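Local coordinates for coiled-coil quantitatively-enriched protein 1 (Schizosaccharomyces pombe, PDB 7CUJ) that links telomeres to the meiotic centrosome component Pcp1, organises telomere clusters in meiotic prophase and is required for telomere length regulation and chromosome segregation, at residues F56-H61 with D190-M195; F111-P116 with I285-A290; S102-L107 with N133-W138; P67-T72 with I126-L131. One frame throughout, in Å; residues are numbered along the deposited sequence.

Contact 1: residues F56-H61 with D190-M195; sequences FIQSAH and DIEAYM
H61 and E192 bring helix 47-65 and the first turn of helix 191-200 together, their CA atoms 6.9 Å apart. The short helical axes come no nearer than 11.6 Å and their N-to-C directions differ by 120°, so long side chains must span the gap. E192 does most of the spanning: its CG lies anti to the backbone N (chi1 -171°) and the next torsion is also extended, which carries the carboxylate across to the other helix. There OE1 of E192 accepts a hydrogen bond of 3.0 Å from NE2 of Q58 on its syn side, tilted out of the carboxylate plane. The Q58 chain bends at chi2, and its amide stands nearly perpendicular to the carboxylate, 77° between planes. Nearer the backbone, CB of E192 sits over one face of the H61 imidazole in a CH-pi contact, 4.1 Å from the ring centroid, while CG2 of I191 lies at the ring's edge. A water joins the two helices a second time, 2.8 Å from ND1 of H61 and accepting from the backbone N of E192. D190 is the N-cap of helix 191-200, its OD1 taking the N-H of A193 at 2.7 Å. Cutting E192 back to an alanine would probably cost Q58 its bond to the other helix, leaving NE2 with N62, and deprive K65 of its salt-bridge partner. The K65 salt bridge and the Q58 N-H are likely to keep the carboxylate ionised in this polar, water-assisted joint between helix 47-65 and helix 191-200, which follows strand 184-188 of the parallel sheet.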
loop_
_atom_site.group_PDB
_atom_site.type_symbol
_atom_site.label_atom_id
_atom_site.label_comp_id
_atom_site.label_asym_id
_atom_site.label_seq_id
_atom_site.Cartn_x
_atom_site.Cartn_y
_atom_site.Cartn_z
ATOM N N PHE A 56 10.720 -5.233 -5.349
ATOM C CA PHE A 56 11.140 -3.850 -5.190
ATOM C C PHE A 56 12.619 -3.718 -5.543
ATOM O O PHE A 56 13.005 -2.827 -6.295
ATOM C CB PHE A 56 10.909 -3.344 -3.761
ATOM C CG PHE A 56 11.559 -2.011 -3.492
ATOM C CD1 PHE A 56 10.982 -0.835 -3.953
ATOM C CD2 PHE A 56 12.771 -1.929 -2.819
ATOM C CE1 PHE A 56 11.591 0.391 -3.730
ATOM C CE2 PHE A 56 13.380 -0.703 -2.600
ATOM C CZ PHE A 56 12.790 0.455 -3.056
ATOM N N ILE A 57 13.434 -4.621 -4.989
ATOM C CA ILE A 57 14.870 -4.605 -5.199
ATOM C C ILE A 57 15.181 -4.818 -6.680
ATOM O O ILE A 57 16.033 -4.121 -7.229
ATOM C CB ILE A 57 15.574 -5.615 -4.268
ATOM C CG1 ILE A 57 15.558 -5.116 -2.819
ATOM C CG2 ILE A 57 16.991 -5.916 -4.751
ATOM C CD1 ILE A 57 15.819 -6.194 -1.788
ATOM N N GLN A 58 14.471 -5.761 -7.318
ATOM C CA GLN A 58 14.692 -6.085 -8.719
ATOM C C GLN A 58 14.403 -4.861 -9.585
ATOM O O GLN A 58 15.204 -4.511 -10.450
ATOM C CB GLN A 58 13.854 -7.292 -9.152
ATOM C CG GLN A 58 14.170 -7.783 -10.561
ATOM C CD GLN A 58 15.619 -8.180 -10.722
ATOM O OE1 GLN A 58 16.103 -9.115 -10.082
ATOM N NE2 GLN A 58 16.331 -7.462 -11.581
ATOM N N SER A 59 13.263 -4.210 -9.323
ATOM C CA SER A 59 12.830 -3.020 -10.043
ATOM C C SER A 59 13.855 -1.896 -9.909
ATOM O O SER A 59 14.079 -1.156 -10.863
ATOM C CB SER A 59 11.483 -2.562 -9.554
ATOM O OG SER A 59 10.534 -3.609 -9.632
ATOM N N ALA A 60 14.444 -1.765 -8.713
ATOM C CA ALA A 60 15.422 -0.728 -8.431
ATOM C C ALA A 60 16.706 -1.006 -9.217
ATOM O O ALA A 60 17.295 -0.088 -9.794
ATOM C CB ALA A 60 15.660 -0.640 -6.943
ATOM N N HIS A 61 17.106 -2.286 -9.251
ATOM C CA HIS A 61 18.208 -2.738 -10.087
ATOM C C HIS A 61 17.955 -2.369 -11.545
ATOM O O HIS A 61 18.857 -1.869 -12.215
ATOM C CB HIS A 61 18.429 -4.251 -9.945
ATOM C CG HIS A 61 19.269 -4.629 -8.774
ATOM N ND1 HIS A 61 20.510 -4.067 -8.546
ATOM C CD2 HIS A 61 19.065 -5.514 -7.777
ATOM C CE1 HIS A 61 21.027 -4.585 -7.452
ATOM N NE2 HIS A 61 20.162 -5.477 -6.962
ATOM N N ASP A 190 26.655 -3.124 -13.830
ATOM C CA ASP A 190 25.678 -3.026 -12.757
ATOM C C ASP A 190 26.082 -3.934 -11.596
ATOM O O ASP A 190 26.814 -4.906 -11.784
ATOM C CB ASP A 190 24.263 -3.330 -13.260
ATOM C CG ASP A 190 24.121 -4.719 -13.858
ATOM O OD1 ASP A 190 24.069 -5.696 -13.077
ATOM O OD2 ASP A 190 24.082 -4.815 -15.100
ATOM N N ILE A 191 25.571 -3.600 -10.405
ATOM C CA ILE A 191 25.924 -4.263 -9.160
ATOM C C ILE A 191 25.311 -5.660 -9.120
ATOM O O ILE A 191 25.916 -6.572 -8.562
ATOM C CB ILE A 191 25.531 -3.394 -7.946
ATOM C CG1 ILE A 191 26.554 -2.281 -7.694
ATOM C CG2 ILE A 191 25.292 -4.230 -6.695
ATOM C CD1 ILE A 191 27.954 -2.770 -7.375
ATOM N N GLU A 192 24.120 -5.823 -9.713
ATOM C CA GLU A 192 23.489 -7.132 -9.806
ATOM C C GLU A 192 24.468 -8.124 -10.436
ATOM O O GLU A 192 24.630 -9.237 -9.937
ATOM C CB GLU A 192 22.167 -7.059 -10.575
ATOM C CG GLU A 192 21.367 -8.352 -10.524
ATOM C CD GLU A 192 20.054 -8.368 -11.294
ATOM O OE1 GLU A 192 19.311 -7.365 -11.228
ATOM O OE2 GLU A 192 19.774 -9.387 -11.962
ATOM N N ALA A 193 25.127 -7.700 -11.522
ATOM C CA ALA A 193 26.113 -8.519 -12.212
ATOM C C ALA A 193 27.299 -8.801 -11.294
ATOM O O ALA A 193 27.838 -9.904 -11.309
ATOM C CB ALA A 193 26.553 -7.854 -13.495
ATOM N N TYR A 194 27.690 -7.801 -10.494
ATOM C CA TYR A 194 28.771 -7.980 -9.538
ATOM C C TYR A 194 28.377 -9.026 -8.499
ATOM O O TYR A 194 29.119 -9.980 -8.280
ATOM C CB TYR A 194 29.197 -6.653 -8.904
ATOM C CG TYR A 194 30.384 -6.785 -7.985
ATOM C CD1 TYR A 194 31.678 -6.784 -8.485
ATOM C CD2 TYR A 194 30.217 -6.936 -6.617
ATOM C CE1 TYR A 194 32.774 -6.919 -7.647
ATOM C CE2 TYR A 194 31.302 -7.073 -5.765
ATOM C CZ TYR A 194 32.584 -7.066 -6.283
ATOM O OH TYR A 194 33.661 -7.198 -5.454
ATOM N N MET A 195 27.205 -8.843 -7.878
ATOM C CA MET A 195 26.684 -9.766 -6.881
ATOM C C MET A 195 26.744 -11.192 -7.422
ATOM O O MET A 195 27.247 -12.093 -6.752
ATOM C CB MET A 195 25.225 -9.448 -6.528
ATOM C CG MET A 195 25.002 -8.093 -5.877
ATOM S SD MET A 195 25.675 -7.976 -4.202
ATOM C CE MET A 195 27.286 -7.267 -4.541
HETATM O O HOH W 1 22.424 -3.451 -10.528
#

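Contact 2: residues F111-P116 with I285-A290; sequences FKNLSP and IAKNVA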
loop_
_atom_site.group_PDB
_atom_site.type_symbol
_atom_site.label_atom_id
_atom_site.label_comp_id
_atom_site.label_asym_id
_atom_site.label_seq_id
_atom_site.Cartn_x
_atom_site.Cartn_y
_atom_site.Cartn_z
ATOM N N PHE A 111 36.087 5.292 -24.487
ATOM C CA PHE A 111 36.773 4.800 -25.672
ATOM C C PHE A 111 37.107 5.951 -26.620
ATOM O O PHE A 111 38.084 5.877 -27.361
ATOM C CB PHE A 111 35.966 3.688 -26.345
ATOM C CG PHE A 111 35.940 2.392 -25.574
ATOM C CD1 PHE A 111 37.055 1.569 -25.529
ATOM C CD2 PHE A 111 34.801 1.996 -24.888
ATOM C CE1 PHE A 111 37.033 0.379 -24.815
ATOM C CE2 PHE A 111 34.780 0.807 -24.173
ATOM C CZ PHE A 111 35.895 0.001 -24.138
ATOM N N LYS A 112 36.288 7.010 -26.572
ATOM C CA LYS A 112 36.481 8.218 -27.357
ATOM C C LYS A 112 37.821 8.859 -26.999
ATOM O O LYS A 112 38.506 9.394 -27.869
ATOM C CB LYS A 112 35.335 9.196 -27.079
ATOM C CG LYS A 112 34.984 10.156 -28.208
ATOM C CD LYS A 112 33.731 10.953 -27.910
ATOM C CE LYS A 112 33.002 11.414 -29.154
ATOM N NZ LYS A 112 31.611 11.827 -28.844
ATOM N N ASN A 113 38.180 8.794 -25.709
ATOM C CA ASN A 113 39.375 9.432 -25.179
ATOM C C ASN A 113 40.475 8.399 -24.940
ATOM O O ASN A 113 41.554 8.751 -24.469
ATOM C CB ASN A 113 39.081 10.220 -23.899
ATOM C CG ASN A 113 38.344 11.518 -24.153
ATOM O OD1 ASN A 113 38.866 12.418 -24.810
ATOM N ND2 ASN A 113 37.134 11.628 -23.630
ATOM N N LEU A 114 40.198 7.129 -25.260
ATOM C CA LEU A 114 41.190 6.075 -25.103
ATOM C C LEU A 114 41.926 5.863 -26.424
ATOM O O LEU A 114 43.113 5.540 -26.421
ATOM C CB LEU A 114 40.510 4.791 -24.613
ATOM C CG LEU A 114 41.369 3.861 -23.754
ATOM C CD1 LEU A 114 42.042 4.614 -22.615
ATOM C CD2 LEU A 114 40.526 2.721 -23.204
ATOM N N SER A 115 41.204 6.039 -27.541
ATOM C CA SER A 115 41.785 6.142 -28.874
ATOM C C SER A 115 42.354 4.794 -29.327
ATOM O O SER A 115 42.151 3.787 -28.649
ATOM C CB SER A 115 42.816 7.253 -28.931
ATOM O OG SER A 115 42.352 8.422 -28.268
ATOM N N PRO A 116 43.059 4.704 -30.486
ATOM C CA PRO A 116 43.610 3.427 -30.948
ATOM C C PRO A 116 44.972 3.048 -30.365
ATOM O O PRO A 116 45.513 1.996 -30.700
ATOM C CB PRO A 116 43.722 3.649 -32.465
ATOM C CG PRO A 116 44.028 5.126 -32.603
ATOM C CD PRO A 116 43.326 5.797 -31.439
ATOM N N ILE A 285 34.675 12.447 -15.739
ATOM C CA ILE A 285 34.979 11.177 -15.098
ATOM C C ILE A 285 35.599 10.234 -16.129
ATOM O O ILE A 285 36.558 9.532 -15.822
ATOM C CB ILE A 285 33.742 10.572 -14.399
ATOM C CG1 ILE A 285 33.350 11.374 -13.154
ATOM C CG2 ILE A 285 33.972 9.108 -14.057
ATOM C CD1 ILE A 285 31.929 11.140 -12.689
ATOM N N ALA A 286 35.060 10.254 -17.356
ATOM C CA ALA A 286 35.493 9.362 -18.421
ATOM C C ALA A 286 36.913 9.699 -18.876
ATOM O O ALA A 286 37.723 8.797 -19.082
ATOM C CB ALA A 286 34.516 9.408 -19.570
ATOM N N LYS A 287 37.200 10.999 -19.034
ATOM C CA LYS A 287 38.517 11.475 -19.428
ATOM C C LYS A 287 39.555 11.041 -18.394
ATOM O O LYS A 287 40.617 10.539 -18.756
ATOM C CB LYS A 287 38.514 12.997 -19.611
ATOM C CG LYS A 287 37.856 13.489 -20.895
ATOM C CD LYS A 287 37.612 14.981 -20.940
ATOM C CE LYS A 287 36.946 15.414 -22.229
ATOM N NZ LYS A 287 36.701 16.875 -22.265
ATOM N N ASN A 288 39.212 11.221 -17.111
ATOM C CA ASN A 288 40.095 10.941 -15.988
ATOM C C ASN A 288 40.457 9.458 -15.933
ATOM O O ASN A 288 41.614 9.119 -15.693
ATOM C CB ASN A 288 39.485 11.390 -14.658
ATOM C CG ASN A 288 39.796 12.830 -14.311
ATOM O OD1 ASN A 288 40.432 13.100 -13.297
ATOM N ND2 ASN A 288 39.354 13.759 -15.143
ATOM N N VAL A 289 39.457 8.590 -16.130
ATOM C CA VAL A 289 39.638 7.149 -16.022
ATOM C C VAL A 289 40.484 6.665 -17.198
ATOM O O VAL A 289 41.371 5.832 -17.019
ATOM C CB VAL A 289 38.292 6.398 -15.915
ATOM C CG1 VAL A 289 38.459 4.889 -16.016
ATOM C CG2 VAL A 289 37.541 6.754 -14.641
ATOM N N ALA A 290 40.205 7.203 -18.392
ATOM C CA ALA A 290 40.944 6.851 -19.595
ATOM C C ALA A 290 42.415 7.207 -19.400
ATOM O O ALA A 290 43.282 6.343 -19.513
ATOM C CB ALA A 290 40.350 7.549 -20.796
#
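N113 and L114, following K112 of helix 102-112, fasten the turn that leads to strand 121-126 onto one side of the late helix 275-294. N113 comes first, its CA 6.2 Å from that of K287. Its CG lies anti to its own carbonyl carbon (chi1 -74°), which brings the amide slantwise across the lysine chain: ND2 of N113 is 3.4 Å from CG of K287 and 4.0 Å from its CE. Methylene carbons can only pack here; the polar need of ND2 is met by its bond to the backbone O of E109 one turn back. The backbone O of N113 faces the methyl CB of A290 at 4.0 Å. L114 follows, with its CA 5.6 Å from that of A290, a close approach allowed by the small alanine. Its CB does not point straight at the helix, but CD1 turns back to touch CB of A290 at 3.8 Å, with O of A290 at the same distance. At S115 the chain takes a positive phi of 70° and leaves the helical path, while its N still bonds to O of F111. The chemistry is therefore divided: a methyl-to-methyl contact at the buried A290, and at the exposed K287 an amide crossing a hydrocarbon chain. K294 adds a polar tie, its NZ donating to O of N113.

Contact 3: residues S102-L107 with N133-W138; sequences SKFLFL and NTLTQW
The F104 ring projects from helix 102-112 into a hollow formed by L135 and W138, one turn apart on helix 129-141. The two short axes run roughly parallel, crossing at -31° with a closest approach of 11.6 Å, a separation bridged by bulky side chains. L135 lies across one face of the phenyl: its CD2 is 4.0 Å from the ring centroid, offset toward the rim, a CH-pi contact, while CG of L135 meets the far end of the ring at CZ, 3.8 Å away. The indole of W138 fills the space beside the base of the same ring. With its CG anti to the backbone N (chi1 179°), it reaches back toward helix 102-112, where CE3 meets CD2 of F104 at 3.5 Å. The planes of the phenyl and the indole's six-membered ring are inclined by 31°. The indole edge also points at the backbone of F104, whose O lies near the indole plane, 3.2 Å from CZ3 of W138. One turn on, CD1 of L107 completes the fit against CD1 of L135 at 3.6 Å. Were F104 replaced by an alanine, a gap is likely to open between L135 and W138, with the indole freer to shift. H66 meets the F104 ring edge-to-face, and A98 touches both F104 and W138. K103 and F106 turn instead to strands 11-16 and 208-213, and F106 also meets I285 of helix 275-294; the contact thus packs helix 102-112 against helix 129-141 as neighbours on one face of the parallel sheet.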
loop_
_atom_site.group_PDB
_atom_site.type_symbol
_atom_site.label_atom_id
_atom_site.label_comp_id
_atom_site.label_asym_id
_atom_site.label_seq_id
_atom_site.Cartn_x
_atom_site.Cartn_y
_atom_site.Cartn_z
ATOM N N SER A 102 23.866 7.572 -17.788
ATOM C CA SER A 102 25.224 8.029 -17.550
ATOM C C SER A 102 26.215 6.903 -17.822
ATOM O O SER A 102 27.394 7.161 -18.041
ATOM C CB SER A 102 25.381 8.517 -16.136
ATOM O OG SER A 102 25.013 9.881 -16.025
ATOM N N LYS A 103 25.729 5.658 -17.774
ATOM C CA LYS A 103 26.582 4.491 -17.933
ATOM C C LYS A 103 26.960 4.317 -19.403
ATOM O O LYS A 103 28.129 4.113 -19.722
ATOM C CB LYS A 103 25.902 3.250 -17.352
ATOM C CG LYS A 103 25.860 3.207 -15.834
ATOM C CD LYS A 103 25.254 1.943 -15.280
ATOM C CE LYS A 103 25.333 1.894 -13.769
ATOM N NZ LYS A 103 24.667 0.685 -13.232
ATOM N N PHE A 104 25.955 4.398 -20.285
ATOM C CA PHE A 104 26.167 4.340 -21.722
ATOM C C PHE A 104 27.100 5.469 -22.156
ATOM O O PHE A 104 28.056 5.231 -22.895
ATOM C CB PHE A 104 24.830 4.392 -22.467
ATOM C CG PHE A 104 24.186 3.054 -22.724
ATOM C CD1 PHE A 104 23.876 2.197 -21.677
ATOM C CD2 PHE A 104 23.868 2.656 -24.016
ATOM C CE1 PHE A 104 23.280 0.968 -21.918
ATOM C CE2 PHE A 104 23.267 1.427 -24.256
ATOM C CZ PHE A 104 22.973 0.585 -23.206
ATOM N N LEU A 105 26.817 6.689 -21.677
ATOM C CA LEU A 105 27.594 7.868 -22.030
ATOM C C LEU A 105 29.031 7.710 -21.540
ATOM O O LEU A 105 29.968 8.063 -22.256
ATOM C CB LEU A 105 26.938 9.122 -21.438
ATOM C CG LEU A 105 27.676 10.439 -21.688
ATOM C CD1 LEU A 105 27.823 10.725 -23.176
ATOM C CD2 LEU A 105 26.971 11.595 -20.995
ATOM N N PHE A 106 29.191 7.173 -20.322
ATOM C CA PHE A 106 30.509 6.931 -19.760
ATOM C C PHE A 106 31.319 6.035 -20.695
ATOM O O PHE A 106 32.458 6.358 -21.024
ATOM C CB PHE A 106 30.424 6.331 -18.353
ATOM C CG PHE A 106 31.745 5.847 -17.814
ATOM C CD1 PHE A 106 32.636 6.730 -17.218
ATOM C CD2 PHE A 106 32.115 4.514 -17.931
ATOM C CE1 PHE A 106 33.861 6.288 -16.737
ATOM C CE2 PHE A 106 33.341 4.073 -17.452
ATOM C CZ PHE A 106 34.212 4.961 -16.857
ATOM N N LEU A 107 30.713 4.917 -21.114
ATOM C CA LEU A 107 31.394 3.918 -21.923
ATOM C C LEU A 107 31.781 4.504 -23.279
ATOM O O LEU A 107 32.845 4.189 -23.806
ATOM C CB LEU A 107 30.495 2.686 -22.069
ATOM C CG LEU A 107 30.379 1.806 -20.823
ATOM C CD1 LEU A 107 29.284 0.767 -20.996
ATOM C CD2 LEU A 107 31.703 1.131 -20.495
ATOM N N ASN A 133 22.798 -6.576 -25.789
ATOM C CA ASN A 133 22.675 -6.518 -27.237
ATOM C C ASN A 133 22.704 -5.065 -27.706
ATOM O O ASN A 133 23.394 -4.741 -28.670
ATOM C CB ASN A 133 21.402 -7.208 -27.737
ATOM C CG ASN A 133 21.290 -8.661 -27.326
ATOM O OD1 ASN A 133 22.279 -9.292 -26.957
ATOM N ND2 ASN A 133 20.084 -9.203 -27.393
ATOM N N THR A 134 21.942 -4.208 -27.015
ATOM C CA THR A 134 21.802 -2.808 -27.380
ATOM C C THR A 134 23.138 -2.086 -27.206
ATOM O O THR A 134 23.513 -1.278 -28.052
ATOM C CB THR A 134 20.660 -2.140 -26.601
ATOM O OG1 THR A 134 19.467 -2.905 -26.786
ATOM C CG2 THR A 134 20.412 -0.705 -27.017
ATOM N N LEU A 135 23.851 -2.394 -26.114
ATOM C CA LEU A 135 25.125 -1.758 -25.810
ATOM C C LEU A 135 26.139 -2.147 -26.883
ATOM O O LEU A 135 26.790 -1.279 -27.460
ATOM C CB LEU A 135 25.600 -2.211 -24.424
ATOM C CG LEU A 135 26.283 -1.172 -23.530
ATOM C CD1 LEU A 135 27.378 -1.826 -22.703
ATOM C CD2 LEU A 135 26.852 -0.005 -24.325
ATOM N N THR A 136 26.240 -3.459 -27.141
ATOM C CA THR A 136 27.158 -4.033 -28.114
ATOM C C THR A 136 26.973 -3.365 -29.475
ATOM O O THR A 136 27.948 -2.970 -30.110
ATOM C CB THR A 136 26.980 -5.555 -28.224
ATOM O OG1 THR A 136 27.149 -6.145 -26.934
ATOM C CG2 THR A 136 27.944 -6.201 -29.196
ATOM N N GLN A 137 25.713 -3.239 -29.905
ATOM C CA GLN A 137 25.393 -2.711 -31.220
ATOM C C GLN A 137 25.660 -1.208 -31.263
ATOM O O GLN A 137 26.033 -0.673 -32.305
ATOM C CB GLN A 137 23.949 -3.042 -31.610
ATOM C CG GLN A 137 23.711 -4.517 -31.908
ATOM C CD GLN A 137 24.555 -5.057 -33.040
ATOM O OE1 GLN A 137 24.843 -4.367 -34.016
ATOM N NE2 GLN A 137 24.954 -6.313 -32.918
ATOM N N TRP A 138 25.476 -0.540 -30.120
ATOM C CA TRP A 138 25.620 0.905 -30.062
ATOM C C TRP A 138 27.092 1.316 -30.042
ATOM O O TRP A 138 27.438 2.377 -30.559
ATOM C CB TRP A 138 24.842 1.492 -28.882
ATOM C CG TRP A 138 24.998 2.977 -28.778
ATOM C CD1 TRP A 138 24.586 3.912 -29.684
ATOM C CD2 TRP A 138 25.644 3.702 -27.718
ATOM N NE1 TRP A 138 24.918 5.168 -29.256
ATOM C CE2 TRP A 138 25.566 5.072 -28.053
ATOM C CE3 TRP A 138 26.272 3.332 -26.523
ATOM C CZ2 TRP A 138 26.094 6.068 -27.232
ATOM C CZ3 TRP A 138 26.792 4.316 -25.713
ATOM C CH2 TRP A 138 26.701 5.665 -26.064
#

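Contact 4: residues P67-T72 with I126-L131; sequences PSLYDT and ISNQFL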
loop_
_atom_site.group_PDB
_atom_site.type_symbol
_atom_site.label_atom_id
_atom_site.label_comp_id
_atom_site.label_asym_id
_atom_site.label_seq_id
_atom_site.Cartn_x
_atom_site.Cartn_y
_atom_site.Cartn_z
ATOM N N PRO A 67 16.430 2.885 -17.627
ATOM C CA PRO A 67 14.994 3.140 -17.492
ATOM C C PRO A 67 14.148 2.577 -18.633
ATOM O O PRO A 67 12.963 2.305 -18.447
ATOM C CB PRO A 67 14.896 4.674 -17.422
ATOM C CG PRO A 67 16.194 5.176 -18.026
ATOM C CD PRO A 67 17.225 4.125 -17.678
ATOM N N SER A 68 14.770 2.374 -19.802
ATOM C CA SER A 68 14.055 1.933 -20.991
ATOM C C SER A 68 13.700 0.447 -20.915
ATOM O O SER A 68 13.066 -0.076 -21.826
ATOM C CB SER A 68 14.805 2.278 -22.252
ATOM O OG SER A 68 15.967 1.475 -22.380
ATOM N N LEU A 69 14.083 -0.218 -19.816
ATOM C CA LEU A 69 13.565 -1.543 -19.510
ATOM C C LEU A 69 12.057 -1.472 -19.239
ATOM O O LEU A 69 11.402 -2.510 -19.163
ATOM C CB LEU A 69 14.311 -2.152 -18.313
ATOM C CG LEU A 69 15.766 -2.577 -18.533
ATOM C CD1 LEU A 69 16.333 -3.236 -17.286
ATOM C CD2 LEU A 69 15.910 -3.513 -19.725
ATOM N N TYR A 70 11.515 -0.252 -19.084
ATOM C CA TYR A 70 10.088 -0.048 -18.864
ATOM C C TYR A 70 9.455 0.690 -20.042
ATOM O O TYR A 70 8.372 1.256 -19.918
ATOM C CB TYR A 70 9.817 0.602 -17.501
ATOM C CG TYR A 70 10.238 -0.277 -16.353
ATOM C CD1 TYR A 70 9.459 -1.353 -15.955
ATOM C CD2 TYR A 70 11.444 -0.072 -15.703
ATOM C CE1 TYR A 70 9.853 -2.191 -14.924
ATOM C CE2 TYR A 70 11.853 -0.899 -14.670
ATOM C CZ TYR A 70 11.057 -1.964 -14.283
ATOM O OH TYR A 70 11.457 -2.790 -13.273
ATOM N N ASP A 71 10.143 0.664 -21.189
ATOM C CA ASP A 71 9.571 1.084 -22.457
ATOM C C ASP A 71 8.861 -0.120 -23.068
ATOM O O ASP A 71 9.425 -1.210 -23.113
ATOM C CB ASP A 71 10.659 1.616 -23.394
ATOM C CG ASP A 71 10.140 2.341 -24.625
ATOM O OD1 ASP A 71 8.905 2.435 -24.784
ATOM O OD2 ASP A 71 10.983 2.815 -25.419
ATOM N N THR A 72 7.624 0.085 -23.531
ATOM C CA THR A 72 6.837 -0.993 -24.110
ATOM C C THR A 72 7.221 -1.204 -25.572
ATOM O O THR A 72 7.089 -2.310 -26.093
ATOM C CB THR A 72 5.331 -0.705 -24.038
ATOM O OG1 THR A 72 5.113 0.638 -24.468
ATOM C CG2 THR A 72 4.748 -0.917 -22.659
ATOM N N ILE A 126 27.130 -7.466 -17.597
ATOM C CA ILE A 126 25.840 -6.800 -17.533
ATOM C C ILE A 126 24.765 -7.866 -17.327
ATOM O O ILE A 126 24.810 -8.920 -17.956
ATOM C CB ILE A 126 25.608 -5.936 -18.795
ATOM C CG1 ILE A 126 24.366 -5.047 -18.679
ATOM C CG2 ILE A 126 25.590 -6.784 -20.059
ATOM C CD1 ILE A 126 24.301 -3.950 -19.720
ATOM N N SER A 127 23.812 -7.590 -16.431
ATOM C CA SER A 127 22.868 -8.606 -15.988
ATOM C C SER A 127 21.530 -8.465 -16.712
ATOM O O SER A 127 20.475 -8.533 -16.087
ATOM C CB SER A 127 22.702 -8.576 -14.485
ATOM O OG SER A 127 22.140 -7.343 -14.067
ATOM N N ASN A 128 21.590 -8.297 -18.038
ATOM C CA ASN A 128 20.408 -8.098 -18.862
ATOM C C ASN A 128 20.758 -8.359 -20.325
ATOM O O ASN A 128 21.662 -7.727 -20.870
ATOM C CB ASN A 128 19.829 -6.692 -18.684
ATOM C CG ASN A 128 18.454 -6.558 -19.301
ATOM O OD1 ASN A 128 18.325 -6.168 -20.459
ATOM N ND2 ASN A 128 17.424 -6.906 -18.547
ATOM N N GLN A 129 20.019 -9.282 -20.956
ATOM C CA GLN A 129 20.316 -9.720 -22.312
ATOM C C GLN A 129 20.051 -8.588 -23.302
ATOM O O GLN A 129 20.893 -8.300 -24.145
ATOM C CB GLN A 129 19.530 -10.985 -22.664
ATOM C CG GLN A 129 19.860 -11.549 -24.042
ATOM C CD GLN A 129 21.304 -11.973 -24.170
ATOM O OE1 GLN A 129 21.766 -12.886 -23.487
ATOM N NE2 GLN A 129 22.032 -11.313 -25.057
ATOM N N PHE A 130 18.881 -7.951 -23.180
ATOM C CA PHE A 130 18.483 -6.896 -24.098
ATOM C C PHE A 130 19.526 -5.781 -24.120
ATOM O O PHE A 130 19.933 -5.337 -25.191
ATOM C CB PHE A 130 17.087 -6.361 -23.761
ATOM C CG PHE A 130 16.750 -5.078 -24.479
ATOM C CD1 PHE A 130 16.515 -5.073 -25.847
ATOM C CD2 PHE A 130 16.710 -3.871 -23.797
ATOM C CE1 PHE A 130 16.233 -3.891 -26.515
ATOM C CE2 PHE A 130 16.424 -2.689 -24.467
ATOM C CZ PHE A 130 16.186 -2.701 -25.822
ATOM N N LEU A 131 19.945 -5.337 -22.928
ATOM C CA LEU A 131 20.864 -4.216 -22.803
ATOM C C LEU A 131 22.242 -4.600 -23.334
ATOM O O LEU A 131 22.903 -3.783 -23.967
ATOM C CB LEU A 131 20.931 -3.763 -21.342
ATOM C CG LEU A 131 19.705 -3.003 -20.838
ATOM C CD1 LEU A 131 19.829 -2.702 -19.352
ATOM C CD2 LEU A 131 19.496 -1.720 -21.630
#
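L69 inserts its two methyls against the N-terminal turn of helix 129-141, just where strand 121-126 of the parallel sheet gives way to that helix in a beta-alpha connection. CD2 of L69 does most of the touching. It lies 4.0 Å from CG of L131 and 4.2 Å from CD2 of F130, and it also rests on the side-chain amide of N128, 3.7 Å from OD1. The L69 and N128 side chains pass in opposite directions, CD1 of L69 being 4.0 Å from ND2 of N128. A chi1 of -71° sets CG of L69 anti to its carbonyl carbon, and an extended chi2 helps carry the methyls to the helix. Behind L69, residues 67-69 form a 3-10 segment, held by the bond from N of Y70 to O of P67. Further back, OH of Y70 bonds to ND2 of N62, securing the loop to helix 47-65. Another protein chain packs on S68, Y70, D71 and T72. The amide that L69 touches is itself fixed as the N-cap of helix 129-141: OD1 of N128 accepts the N-H of L131 at 3.1 Å, in the carbonyl plane and on a lone pair, with an N-H...O angle of 157°.

Contacts 3 and 4 share helix 129-141 and contacts 2 and 3 share helix 102-112, forming a row of neighbours with centres 14 Å (2 to 3) and 12 Å (3 to 4) apart. Contact 1, also centred 12 Å from contact 4, touches it where D190 OD1 meets S127 OG at 2.7 Å, at the ends of adjacent strands 184-188 and 121-126. Contacts 1 and 2 are farthest apart, 26 Å between centres. Along the sequence, contacts 3 and 4 alternate and nest within the loop closed by contact 1, whereas contact 2 crosses the other three. Helices from early, middle and late in the chain thus pack around one parallel sheet in this part of the longer telomere adaptor.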